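Long-range contact in electron transfer flavoprotein, beta subunit (Thermotoga maritima, PDB 7KOE), which probably transfers electrons as the FAD-binding beta subunit of an electron transfer flavoprotein: residues A65-K78 against A84-S96. Residues are numbered along the deposited sequence; the frame is centred on the assembly and turned at random.
With FAD (flavin-adenine dinucleotide), chain I.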
loop_
_atom_site.group_PDB
_atom_site.type_symbol
_atom_site.label_atom_id
_atom_site.label_comp_id
_atom_site.label_asym_id
_atom_site.label_seq_id
_atom_site.Cartn_x
_atom_site.Cartn_y
_atom_site.Cartn_z
ATOM N N ALA A 65 -31.555 52.478 -2.639
ATOM C CA ALA A 65 -30.589 52.188 -3.686
ATOM C C ALA A 65 -30.718 50.737 -4.116
ATOM O O ALA A 65 -30.764 49.835 -3.278
ATOM C CB ALA A 65 -29.169 52.468 -3.202
ATOM N N THR A 66 -30.783 50.514 -5.426
ATOM C CA THR A 66 -30.911 49.159 -5.941
ATOM C C THR A 66 -29.567 48.453 -5.887
ATOM O O THR A 66 -28.719 48.661 -6.757
ATOM C CB THR A 66 -31.440 49.165 -7.373
ATOM O OG1 THR A 66 -30.352 49.368 -8.278
ATOM C CG2 THR A 66 -32.449 50.280 -7.558
ATOM N N VAL A 67 -29.363 47.616 -4.878
ATOM C CA VAL A 67 -28.058 47.004 -4.659
ATOM C C VAL A 67 -27.990 45.670 -5.385
ATOM O O VAL A 67 -28.854 44.808 -5.205
ATOM C CB VAL A 67 -27.775 46.824 -3.166
ATOM C CG1 VAL A 67 -26.348 46.419 -2.988
ATOM C CG2 VAL A 67 -28.049 48.102 -2.420
ATOM N N TYR A 68 -26.958 45.497 -6.202
ATOM C CA TYR A 68 -26.604 44.216 -6.787
ATOM C C TYR A 68 -25.378 43.689 -6.064
ATOM O O TYR A 68 -24.638 44.457 -5.448
ATOM C CB TYR A 68 -26.302 44.342 -8.277
ATOM C CG TYR A 68 -27.504 44.250 -9.178
ATOM C CD1 TYR A 68 -28.636 45.016 -8.941
ATOM C CD2 TYR A 68 -27.502 43.405 -10.276
ATOM C CE1 TYR A 68 -29.735 44.935 -9.767
ATOM C CE2 TYR A 68 -28.594 43.320 -11.111
ATOM C CZ TYR A 68 -29.708 44.087 -10.850
ATOM O OH TYR A 68 -30.803 44.005 -11.676
ATOM N N VAL A 69 -25.162 42.383 -6.129
ATOM C CA VAL A 69 -23.967 41.757 -5.581
ATOM C C VAL A 69 -23.419 40.798 -6.629
ATOM O O VAL A 69 -24.179 40.057 -7.257
ATOM C CB VAL A 69 -24.250 41.080 -4.220
ATOM C CG1 VAL A 69 -25.429 40.159 -4.275
ATOM C CG2 VAL A 69 -23.055 40.315 -3.722
ATOM N N ILE A 70 -22.114 40.864 -6.872
ATOM C CA ILE A 70 -21.494 40.145 -7.974
ATOM C C ILE A 70 -20.316 39.341 -7.442
ATOM O O ILE A 70 -19.605 39.782 -6.533
ATOM C CB ILE A 70 -21.084 41.119 -9.106
ATOM C CG1 ILE A 70 -20.528 40.383 -10.323
ATOM C CG2 ILE A 70 -20.115 42.177 -8.620
ATOM C CD1 ILE A 70 -20.236 41.286 -11.476
ATOM N N THR A 71 -20.150 38.128 -7.962
ATOM C CA THR A 71 -19.039 37.268 -7.589
ATOM C C THR A 71 -18.520 36.562 -8.826
ATOM O O THR A 71 -19.292 35.948 -9.565
ATOM C CB THR A 71 -19.453 36.232 -6.541
ATOM O OG1 THR A 71 -20.056 36.896 -5.430
ATOM C CG2 THR A 71 -18.249 35.453 -6.046
ATOM N N MET A 72 -17.220 36.663 -9.051
ATOM C CA MET A 72 -16.518 35.866 -10.047
ATOM C C MET A 72 -15.834 34.741 -9.285
ATOM O O MET A 72 -14.815 34.955 -8.627
ATOM C CB MET A 72 -15.518 36.715 -10.821
ATOM C CG MET A 72 -14.712 35.946 -11.841
ATOM S SD MET A 72 -13.010 36.513 -11.953
ATOM C CE MET A 72 -12.222 35.473 -10.733
ATOM N N GLY A 73 -16.406 33.545 -9.349
ATOM C CA GLY A 73 -15.869 32.436 -8.603
ATOM C C GLY A 73 -16.281 31.083 -9.137
ATOM O O GLY A 73 -16.815 30.957 -10.242
ATOM N N PRO A 74 -16.034 30.039 -8.347
ATOM C CA PRO A 74 -16.411 28.677 -8.742
ATOM C C PRO A 74 -17.919 28.499 -8.728
ATOM O O PRO A 74 -18.644 29.385 -8.252
ATOM C CB PRO A 74 -15.734 27.811 -7.664
ATOM C CG PRO A 74 -14.679 28.671 -7.085
ATOM C CD PRO A 74 -15.244 30.042 -7.108
ATOM N N PRO A 75 -18.442 27.381 -9.249
ATOM C CA PRO A 75 -19.891 27.133 -9.131
ATOM C C PRO A 75 -20.379 26.941 -7.705
ATOM O O PRO A 75 -21.579 27.095 -7.456
ATOM C CB PRO A 75 -20.095 25.862 -9.962
ATOM C CG PRO A 75 -19.008 25.895 -10.950
ATOM C CD PRO A 75 -17.829 26.474 -10.238
ATOM N N GLN A 76 -19.496 26.625 -6.758
ATOM C CA GLN A 76 -19.877 26.553 -5.355
ATOM C C GLN A 76 -20.019 27.922 -4.708
ATOM O O GLN A 76 -20.440 27.996 -3.551
ATOM C CB GLN A 76 -18.853 25.732 -4.573
ATOM C CG GLN A 76 -17.447 26.286 -4.633
ATOM C CD GLN A 76 -16.632 25.935 -3.406
ATOM O OE1 GLN A 76 -17.164 25.840 -2.299
ATOM N NE2 GLN A 76 -15.334 25.740 -3.595
ATOM N N ALA A 77 -19.678 28.997 -5.412
ATOM C CA ALA A 77 -19.788 30.347 -4.885
ATOM C C ALA A 77 -21.151 30.970 -5.135
ATOM O O ALA A 77 -21.319 32.168 -4.903
ATOM C CB ALA A 77 -18.697 31.240 -5.475
ATOM N N LYS A 78 -22.124 30.196 -5.609
ATOM C CA LYS A 78 -23.494 30.684 -5.650
ATOM C C LYS A 78 -24.161 30.639 -4.287
ATOM O O LYS A 78 -25.221 31.245 -4.116
ATOM C CB LYS A 78 -24.321 29.879 -6.657
ATOM C CG LYS A 78 -24.916 28.593 -6.109
ATOM C CD LYS A 78 -25.736 27.876 -7.163
ATOM C CE LYS A 78 -27.078 28.550 -7.378
ATOM N NZ LYS A 78 -28.051 28.176 -6.319
ATOM N N ALA A 84 -25.656 36.794 0.500
ATOM C CA ALA A 84 -25.681 38.241 0.367
ATOM C C ALA A 84 -27.093 38.769 0.173
ATOM O O ALA A 84 -27.366 39.924 0.508
ATOM C CB ALA A 84 -24.801 38.666 -0.803
ATOM N N ILE A 85 -27.997 37.949 -0.366
ATOM C CA ILE A 85 -29.390 38.350 -0.511
ATOM C C ILE A 85 -30.101 38.321 0.838
ATOM O O ILE A 85 -31.111 39.010 1.026
ATOM C CB ILE A 85 -30.057 37.450 -1.572
ATOM C CG1 ILE A 85 -29.239 37.477 -2.854
ATOM C CG2 ILE A 85 -31.447 37.916 -1.941
ATOM C CD1 ILE A 85 -29.101 38.855 -3.455
ATOM N N ALA A 86 -29.560 37.581 1.809
ATOM C CA ALA A 86 -30.104 37.575 3.162
ATOM C C ALA A 86 -29.971 38.924 3.856
ATOM O O ALA A 86 -30.715 39.195 4.800
ATOM C CB ALA A 86 -29.417 36.499 3.997
ATOM N N PHE A 87 -29.057 39.781 3.400
ATOM C CA PHE A 87 -28.944 41.136 3.917
ATOM C C PHE A 87 -30.085 42.039 3.472
ATOM O O PHE A 87 -30.239 43.128 4.030
ATOM C CB PHE A 87 -27.620 41.750 3.479
ATOM C CG PHE A 87 -26.452 41.317 4.300
ATOM C CD1 PHE A 87 -26.097 42.015 5.435
ATOM C CD2 PHE A 87 -25.708 40.215 3.935
ATOM C CE1 PHE A 87 -25.018 41.620 6.194
ATOM C CE2 PHE A 87 -24.629 39.814 4.690
ATOM C CZ PHE A 87 -24.285 40.520 5.819
ATOM N N GLY A 88 -30.875 41.626 2.498
ATOM C CA GLY A 88 -31.948 42.431 1.976
ATOM C C GLY A 88 -31.699 42.996 0.604
ATOM O O GLY A 88 -32.424 43.906 0.192
ATOM N N LEU A 89 -30.714 42.483 -0.117
ATOM C CA LEU A 89 -30.281 43.052 -1.378
ATOM C C LEU A 89 -31.239 42.657 -2.495
ATOM O O LEU A 89 -32.035 41.726 -2.363
ATOM C CB LEU A 89 -28.866 42.586 -1.701
ATOM C CG LEU A 89 -27.692 43.444 -1.236
ATOM C CD1 LEU A 89 -27.615 43.635 0.264
ATOM C CD2 LEU A 89 -26.426 42.822 -1.738
ATOM N N ASP A 90 -31.157 43.380 -3.611
ATOM C CA ASP A 90 -32.074 43.112 -4.713
ATOM C C ASP A 90 -31.658 41.889 -5.515
ATOM O O ASP A 90 -32.380 40.889 -5.559
ATOM C CB ASP A 90 -32.186 44.331 -5.631
ATOM C CG ASP A 90 -33.156 45.360 -5.107
ATOM O OD1 ASP A 90 -34.128 44.966 -4.430
ATOM O OD2 ASP A 90 -32.961 46.561 -5.377
ATOM N N GLU A 91 -30.499 41.944 -6.158
ATOM C CA GLU A 91 -30.122 40.905 -7.098
ATOM C C GLU A 91 -28.711 40.420 -6.820
ATOM O O GLU A 91 -27.878 41.140 -6.272
ATOM C CB GLU A 91 -30.219 41.391 -8.546
ATOM C CG GLU A 91 -31.626 41.701 -9.011
ATOM C CD GLU A 91 -32.482 40.463 -9.142
ATOM O OE1 GLU A 91 -31.972 39.437 -9.637
ATOM O OE2 GLU A 91 -33.666 40.515 -8.751
ATOM N N ALA A 92 -28.459 39.179 -7.211
ATOM C CA ALA A 92 -27.132 38.594 -7.181
ATOM C C ALA A 92 -26.746 38.179 -8.588
ATOM O O ALA A 92 -27.596 37.784 -9.389
ATOM C CB ALA A 92 -27.061 37.390 -6.247
ATOM N N VAL A 93 -25.459 38.281 -8.890
ATOM C CA VAL A 93 -24.943 38.022 -10.225
ATOM C C VAL A 93 -23.725 37.125 -10.089
ATOM O O VAL A 93 -22.799 37.439 -9.336
ATOM C CB VAL A 93 -24.592 39.331 -10.957
ATOM C CG1 VAL A 93 -23.630 39.080 -12.087
ATOM C CG2 VAL A 93 -25.845 39.996 -11.480
ATOM N N HIS A 94 -23.731 36.006 -10.795
ATOM C CA HIS A 94 -22.628 35.066 -10.758
ATOM C C HIS A 94 -21.880 35.103 -12.080
ATOM O O HIS A 94 -22.490 35.010 -13.146
ATOM C CB HIS A 94 -23.127 33.654 -10.474
ATOM C CG HIS A 94 -22.075 32.747 -9.927
ATOM N ND1 HIS A 94 -22.289 31.404 -9.717
ATOM C CD2 HIS A 94 -20.798 32.989 -9.554
ATOM C CE1 HIS A 94 -21.189 30.858 -9.235
ATOM N NE2 HIS A 94 -20.269 31.798 -9.128
ATOM N N LEU A 95 -20.566 35.251 -12.007
ATOM C CA LEU A 95 -19.693 35.123 -13.167
ATOM C C LEU A 95 -19.042 33.753 -13.041
ATOM O O LEU A 95 -17.921 33.624 -12.553
ATOM C CB LEU A 95 -18.665 36.240 -13.217
ATOM C CG LEU A 95 -19.180 37.652 -12.956
ATOM C CD1 LEU A 95 -18.018 38.607 -12.888
ATOM C CD2 LEU A 95 -20.159 38.075 -14.029
ATOM N N SER A 96 -19.756 32.725 -13.484
ATOM C CA SER A 96 -19.328 31.346 -13.301
ATOM C C SER A 96 -18.919 30.764 -14.642
ATOM O O SER A 96 -19.766 30.560 -15.519
ATOM C CB SER A 96 -20.434 30.497 -12.673
ATOM O OG SER A 96 -20.000 29.156 -12.519
HETATM P PA FAD I . -8.772 41.060 -2.781
HETATM O O1A FAD I . -7.901 41.498 -1.655
HETATM O O2A FAD I . -8.556 41.659 -4.128
HETATM O O5B FAD I . -10.305 41.245 -2.371
HETATM C C5B FAD I . -10.795 42.594 -2.201
HETATM C C4B FAD I . -12.277 42.624 -2.475
HETATM O O4B FAD I . -12.503 42.507 -3.902
HETATM C C3B FAD I . -13.106 41.484 -1.879
HETATM O O3B FAD I . -13.458 41.738 -0.526
HETATM C C2B FAD I . -14.334 41.527 -2.789
HETATM O O2B FAD I . -15.224 42.567 -2.451
HETATM C C1B FAD I . -13.682 41.772 -4.145
HETATM N N9A FAD I . -13.320 40.539 -4.818
HETATM C C8A FAD I . -12.182 39.801 -4.658
HETATM N N7A FAD I . -12.167 38.725 -5.408
HETATM C C5A FAD I . -13.373 38.761 -6.096
HETATM C C6A FAD I . -13.957 37.901 -7.043
HETATM N N6A FAD I . -13.385 36.785 -7.482
HETATM N N1A FAD I . -15.179 38.240 -7.518
HETATM C C2A FAD I . -15.752 39.362 -7.069
HETATM N N3A FAD I . -15.297 40.245 -6.187
HETATM C C4A FAD I . -14.089 39.878 -5.734
HETATM N N1 FAD I . -3.488 37.454 -7.304
HETATM C C2 FAD I . -2.743 38.560 -7.508
HETATM O O2 FAD I . -3.120 39.441 -8.277
HETATM N N3 FAD I . -1.559 38.754 -6.881
HETATM C C4 FAD I . -1.045 37.835 -6.002
HETATM O O4 FAD I . 0.025 38.050 -5.457
HETATM C C4X FAD I . -1.786 36.669 -5.763
HETATM N N5 FAD I . -1.308 35.784 -4.929
HETATM C C5X FAD I . -2.051 34.654 -4.718
HETATM C C6 FAD I . -1.552 33.687 -3.828
HETATM C C7 FAD I . -2.241 32.529 -3.569
HETATM C C7M FAD I . -1.676 31.513 -2.610
HETATM C C8 FAD I . -3.482 32.302 -4.208
HETATM C C8M FAD I . -4.257 31.039 -3.938
HETATM C C9 FAD I . -3.984 33.243 -5.081
HETATM C C9A FAD I . -3.286 34.429 -5.354
HETATM N N10 FAD I . -3.762 35.398 -6.232
HETATM C C10 FAD I . -3.034 36.545 -6.469
HETATM C "C1'" FAD I . -5.052 35.196 -6.915
HETATM C "C2'" FAD I . -6.050 36.289 -6.587
HETATM O "O2'" FAD I . -6.582 36.082 -5.289
HETATM C "C3'" FAD I . -7.203 36.307 -7.592
HETATM O "O3'" FAD I . -6.759 36.932 -8.788
HETATM C "C4'" FAD I . -8.454 37.019 -7.071
HETATM O "O4'" FAD I . -9.269 37.448 -8.164
HETATM C "C5'" FAD I . -8.122 38.211 -6.205
HETATM O "O5'" FAD I . -8.454 37.914 -4.824
HETATM P P FAD I . -7.572 38.563 -3.659
HETATM O O1P FAD I . -7.091 37.485 -2.748
HETATM O O2P FAD I . -6.562 39.449 -4.301
HETATM O O3P FAD I . -8.654 39.471 -2.913
#
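Val69 and Thr71 of strand 66-72 each bond twice to strand 91-95, which runs parallel to it at 19°. Val69 N donates to Glu91 O and Val69 O accepts Val93 N at 2.7 Å; Thr71 N then reaches Val93 O, and Leu95 N closes the ladder on Thr71 O with a nearly straight bond (175° at the hydrogen). Before the ladder, Val67 O receives Asp90 N and, weakly, Glu91 N. On the face bearing Tyr68, Glu91 serves twice: its CB lies 3.5 Å from the centroid of the Tyr68 ring, a CH-pi contact, and its bent chain carries OE1 to a hydrogen bond with Tyr216 OH. Beta-branched Ile70 and Val93, suited to extended strands, fill the face beyond, Ile70 CG1 lying 3.8 Å from Val93 CG1; Leu95 CD1 touches Ile70 CD1 and Met72 CB. At the Val69 end of the other face the packing is apolar, Val69 meeting Leu89 and the small methyls of Ala84 and Ala92. His94, with CG anti to the backbone N (chi1 -159°), sets its flat ring edge-on to Thr71 O and Pro74 O, NE2 being 3.0 Å from Pro74 O. Met72 hydrogen-bonds the FAD adenine through its backbone, N to N1A and O from N6A, while its CB and CE lie against the base. Helix 78-85 links the strands in a beta-alpha-beta unit, packing Leu81 on the Val69 face; helix 105-119 lies against Tyr68, Met72 and Leu95, while strand 13-22 continues the sheet beyond strand 66-72.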